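Local coordinates for oxidoreductase, putative (Neosartorya fumigata, PDB 6SKX), which acts as an NADPH-dependent fungal reductive aminase, forming amines from carbonyl compounds, probably by reducing an imine intermediate, at residues Ser58-Ile63 and Gly84-Asn89. Sequence-based numbering, arbitrary orientation.
Sequences SDLIII and GKTIIN
Lys85 and Asp59 form a salt bridge at the N-terminal ends of the two segments, Lys85 NZ lying 2.9 Å from Asp59 OD1 and meeting it nearly along the carboxylate C-O bond. Lys85 NZ also donates to Ser58 O at 3.1 Å, from above that carbonyl plane, and makes a third bond to Ile55 O. A bend at chi2 (-61°) turns the lysine chain back across 58-63, and Ile61 CD1 lies against the aliphatic part of the lysine chain, 3.8 Å from Lys85 CG. Beyond the lysine the backbones pair in parallel: Thr86 N donates to Asp59 O, Ile61 N to Thr86 O, Ile88 N to Ile61 O and Ile63 N to Ile88 O, all close to linear. Strands 60-63 and 86-89 are thus adjacent parallel strands of the Rossmann-type NADP-binding domain, joined through helix 68-75 in a beta-alpha-beta crossover; Leu65 and Asn92, just past their C-terminal ends, bind NADP(+). On the sheet face bearing Leu60, Ile62, Thr86 and Ile88, Ile62 and Ile88 run side by side in the same direction, Ile62 CD1 reaching 3.9 Å from Ile88 CB. Leu60 CD1 comes to Ile88 CG1 at the same distance, and helix 137-147 packs over this face. On the opposite face, which carries Ile61, Ile63, Ile87 and Asn89, Ile63 CD1 lies 3.7 Å from Ile87 CG2, while Ile63 also touches Val71 and Leu75 of the crossover helix. Asn89, its CG anti to the backbone N (chi1 -174°), sets OD1 3.7 Å from Ile63 CB; its amide is held by Thr91 at OD1 and Tyr112 at ND2.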
ATOM      1  N   SER A  58     -36.733  -2.889 -19.713  1.00 44.94           N
ATOM      2  CA  SER A  58     -35.795  -3.869 -20.306  1.00 46.77           C
ATOM      3  C   SER A  58     -35.792  -5.167 -19.505  1.00 43.09           C
ATOM      4  O   SER A  58     -36.209  -5.144 -18.372  1.00 47.10           O
ATOM      5  CB  SER A  58     -34.410  -3.288 -20.325  1.00 42.50           C
ATOM      6  OG  SER A  58     -33.517  -4.141 -20.992  1.00 40.25           O
ATOM      7  N   ASP A  59     -35.391  -6.262 -20.138  1.00 46.13           N
ATOM      8  CA  ASP A  59     -35.152  -7.533 -19.403  1.00 48.97           C
ATOM      9  C   ASP A  59     -33.792  -7.501 -18.670  1.00 49.51           C
ATOM     10  O   ASP A  59     -33.616  -8.322 -17.736  1.00 46.37           O
ATOM     11  CB  ASP A  59     -35.272  -8.738 -20.355  1.00 49.87           C
ATOM     12  CG  ASP A  59     -36.704  -9.240 -20.519  1.00 51.07           C
ATOM     13  OD1 ASP A  59     -37.611  -8.617 -19.883  1.00 46.73           O
ATOM     14  OD2 ASP A  59     -36.910 -10.241 -21.287  1.00 48.82           O
ATOM     15  N   LEU A  60     -32.880  -6.620 -19.082  1.00 51.02           N
ATOM     16  CA  LEU A  60     -31.549  -6.474 -18.435  1.00 45.94           C
ATOM     17  C   LEU A  60     -31.555  -5.208 -17.575  1.00 43.63           C
ATOM     18  O   LEU A  60     -31.581  -4.118 -18.117  1.00 46.63           O
ATOM     19  CB  LEU A  60     -30.459  -6.441 -19.503  1.00 48.16           C
ATOM     20  CG  LEU A  60     -29.025  -6.367 -18.990  1.00 48.37           C
ATOM     21  CD1 LEU A  60     -28.725  -7.498 -18.034  1.00 49.05           C
ATOM     22  CD2 LEU A  60     -28.049  -6.377 -20.146  1.00 46.31           C
ATOM     23  N   ILE A  61     -31.509  -5.398 -16.267  1.00 41.00           N
ATOM     24  CA  ILE A  61     -31.594  -4.355 -15.234  1.00 45.70           C
ATOM     25  C   ILE A  61     -30.249  -4.286 -14.509  1.00 47.26           C
ATOM     26  O   ILE A  61     -29.839  -5.308 -14.003  1.00 48.79           O
ATOM     27  CB  ILE A  61     -32.782  -4.716 -14.330  1.00 53.14           C
ATOM     28  CG1 ILE A  61     -34.099  -4.587 -15.111  1.00 48.69           C
ATOM     29  CG2 ILE A  61     -32.801  -3.869 -13.070  1.00 49.15           C
ATOM     30  CD1 ILE A  61     -35.089  -5.550 -14.609  1.00 62.87           C
ATOM     31  N   ILE A  62     -29.567  -3.128 -14.561  1.00 46.79           N
ATOM     32  CA  ILE A  62     -28.241  -2.879 -13.919  1.00 48.69           C
ATOM     33  C   ILE A  62     -28.481  -1.916 -12.756  1.00 46.16           C
ATOM     34  O   ILE A  62     -29.007  -0.814 -12.962  1.00 46.46           O
ATOM     35  CB  ILE A  62     -27.198  -2.279 -14.877  1.00 58.81           C
ATOM     36  CG1 ILE A  62     -27.179  -2.929 -16.268  1.00 59.59           C
ATOM     37  CG2 ILE A  62     -25.827  -2.306 -14.226  1.00 55.58           C
ATOM     38  CD1 ILE A  62     -26.449  -4.206 -16.335  1.00 66.77           C
ATOM     39  N   ILE A  63     -28.179  -2.354 -11.553  1.00 45.44           N
ATOM     40  CA  ILE A  63     -28.452  -1.545 -10.342  1.00 49.08           C
ATOM     41  C   ILE A  63     -27.122  -1.024  -9.822  1.00 47.53           C
ATOM     42  O   ILE A  63     -26.210  -1.847  -9.592  1.00 49.39           O
ATOM     43  CB  ILE A  63     -29.189  -2.400  -9.294  1.00 52.45           C
ATOM     44  CG1 ILE A  63     -30.390  -3.128  -9.909  1.00 53.85           C
ATOM     45  CG2 ILE A  63     -29.578  -1.544  -8.101  1.00 48.15           C
ATOM     46  CD1 ILE A  63     -31.105  -4.039  -8.943  1.00 57.86           C
ATOM     47  N   GLY A  84     -38.883 -13.424 -15.185  1.00 50.81           N
ATOM     48  CA  GLY A  84     -38.084 -13.508 -16.432  1.00 49.36           C
ATOM     49  C   GLY A  84     -37.054 -12.371 -16.570  1.00 54.11           C
ATOM     50  O   GLY A  84     -36.402 -12.320 -17.600  1.00 46.37           O
ATOM     51  N   LYS A  85     -36.856 -11.503 -15.572  1.00 46.92           N
ATOM     52  CA  LYS A  85     -35.811 -10.439 -15.626  1.00 52.21           C
ATOM     53  C   LYS A  85     -34.444 -10.979 -15.197  1.00 51.35           C
ATOM     54  O   LYS A  85     -34.383 -11.927 -14.404  1.00 57.58           O
ATOM     55  CB  LYS A  85     -36.131  -9.259 -14.712  1.00 50.01           C
ATOM     56  CG  LYS A  85     -37.438  -8.549 -15.015  1.00 55.77           C
ATOM     57  CD  LYS A  85     -37.499  -7.955 -16.402  1.00 58.62           C
ATOM     58  CE  LYS A  85     -38.869  -7.414 -16.745  1.00 52.23           C
ATOM     59  NZ  LYS A  85     -38.838  -6.767 -18.071  1.00 52.49           N
ATOM     60  N   THR A  86     -33.383 -10.406 -15.759  1.00 51.15           N
ATOM     61  CA  THR A  86     -31.988 -10.630 -15.325  1.00 46.82           C
ATOM     62  C   THR A  86     -31.499  -9.392 -14.568  1.00 49.10           C
ATOM     63  O   THR A  86     -31.464  -8.318 -15.140  1.00 53.06           O
ATOM     64  CB  THR A  86     -31.074 -10.938 -16.498  1.00 50.21           C
ATOM     65  OG1 THR A  86     -31.603 -12.083 -17.164  1.00 49.31           O
ATOM     66  CG2 THR A  86     -29.643 -11.155 -16.040  1.00 48.22           C
ATOM     67  N   ILE A  87     -31.151  -9.554 -13.301  1.00 49.46           N
ATOM     68  CA  ILE A  87     -30.702  -8.438 -12.429  1.00 47.67           C
ATOM     69  C   ILE A  87     -29.185  -8.540 -12.253  1.00 53.73           C
ATOM     70  O   ILE A  87     -28.666  -9.635 -11.933  1.00 50.24           O
ATOM     71  CB  ILE A  87     -31.488  -8.496 -11.122  1.00 53.76           C
ATOM     72  CG1 ILE A  87     -32.975  -8.274 -11.428  1.00 62.59           C
ATOM     73  CG2 ILE A  87     -30.927  -7.510 -10.123  1.00 52.43           C
ATOM     74  CD1 ILE A  87     -33.852  -8.291 -10.224  1.00 73.16           C
ATOM     75  N   ILE A  88     -28.495  -7.448 -12.567  1.00 52.47           N
ATOM     76  CA  ILE A  88     -27.048  -7.292 -12.284  1.00 50.48           C
ATOM     77  C   ILE A  88     -26.927  -6.225 -11.201  1.00 50.31           C
ATOM     78  O   ILE A  88     -27.159  -5.046 -11.513  1.00 49.48           O
ATOM     79  CB  ILE A  88     -26.264  -6.904 -13.548  1.00 50.50           C
ATOM     80  CG1 ILE A  88     -26.592  -7.793 -14.759  1.00 47.63           C
ATOM     81  CG2 ILE A  88     -24.783  -6.878 -13.213  1.00 47.27           C
ATOM     82  CD1 ILE A  88     -26.250  -9.267 -14.614  1.00 50.11           C
ATOM     83  N   ASN A  89     -26.633  -6.619  -9.963  1.00 49.43           N
ATOM     84  CA  ASN A  89     -26.509  -5.643  -8.849  1.00 48.94           C
ATOM     85  C   ASN A  89     -25.018  -5.330  -8.583  1.00 49.35           C
ATOM     86  O   ASN A  89     -24.284  -6.244  -8.138  1.00 47.34           O
ATOM     87  CB  ASN A  89     -27.284  -6.157  -7.643  1.00 46.75           C
ATOM     88  CG  ASN A  89     -27.327  -5.165  -6.503  1.00 46.54           C
ATOM     89  OD1 ASN A  89     -27.048  -3.974  -6.681  1.00 44.06           O
ATOM     90  ND2 ASN A  89     -27.715  -5.653  -5.337  1.00 48.34           N
TER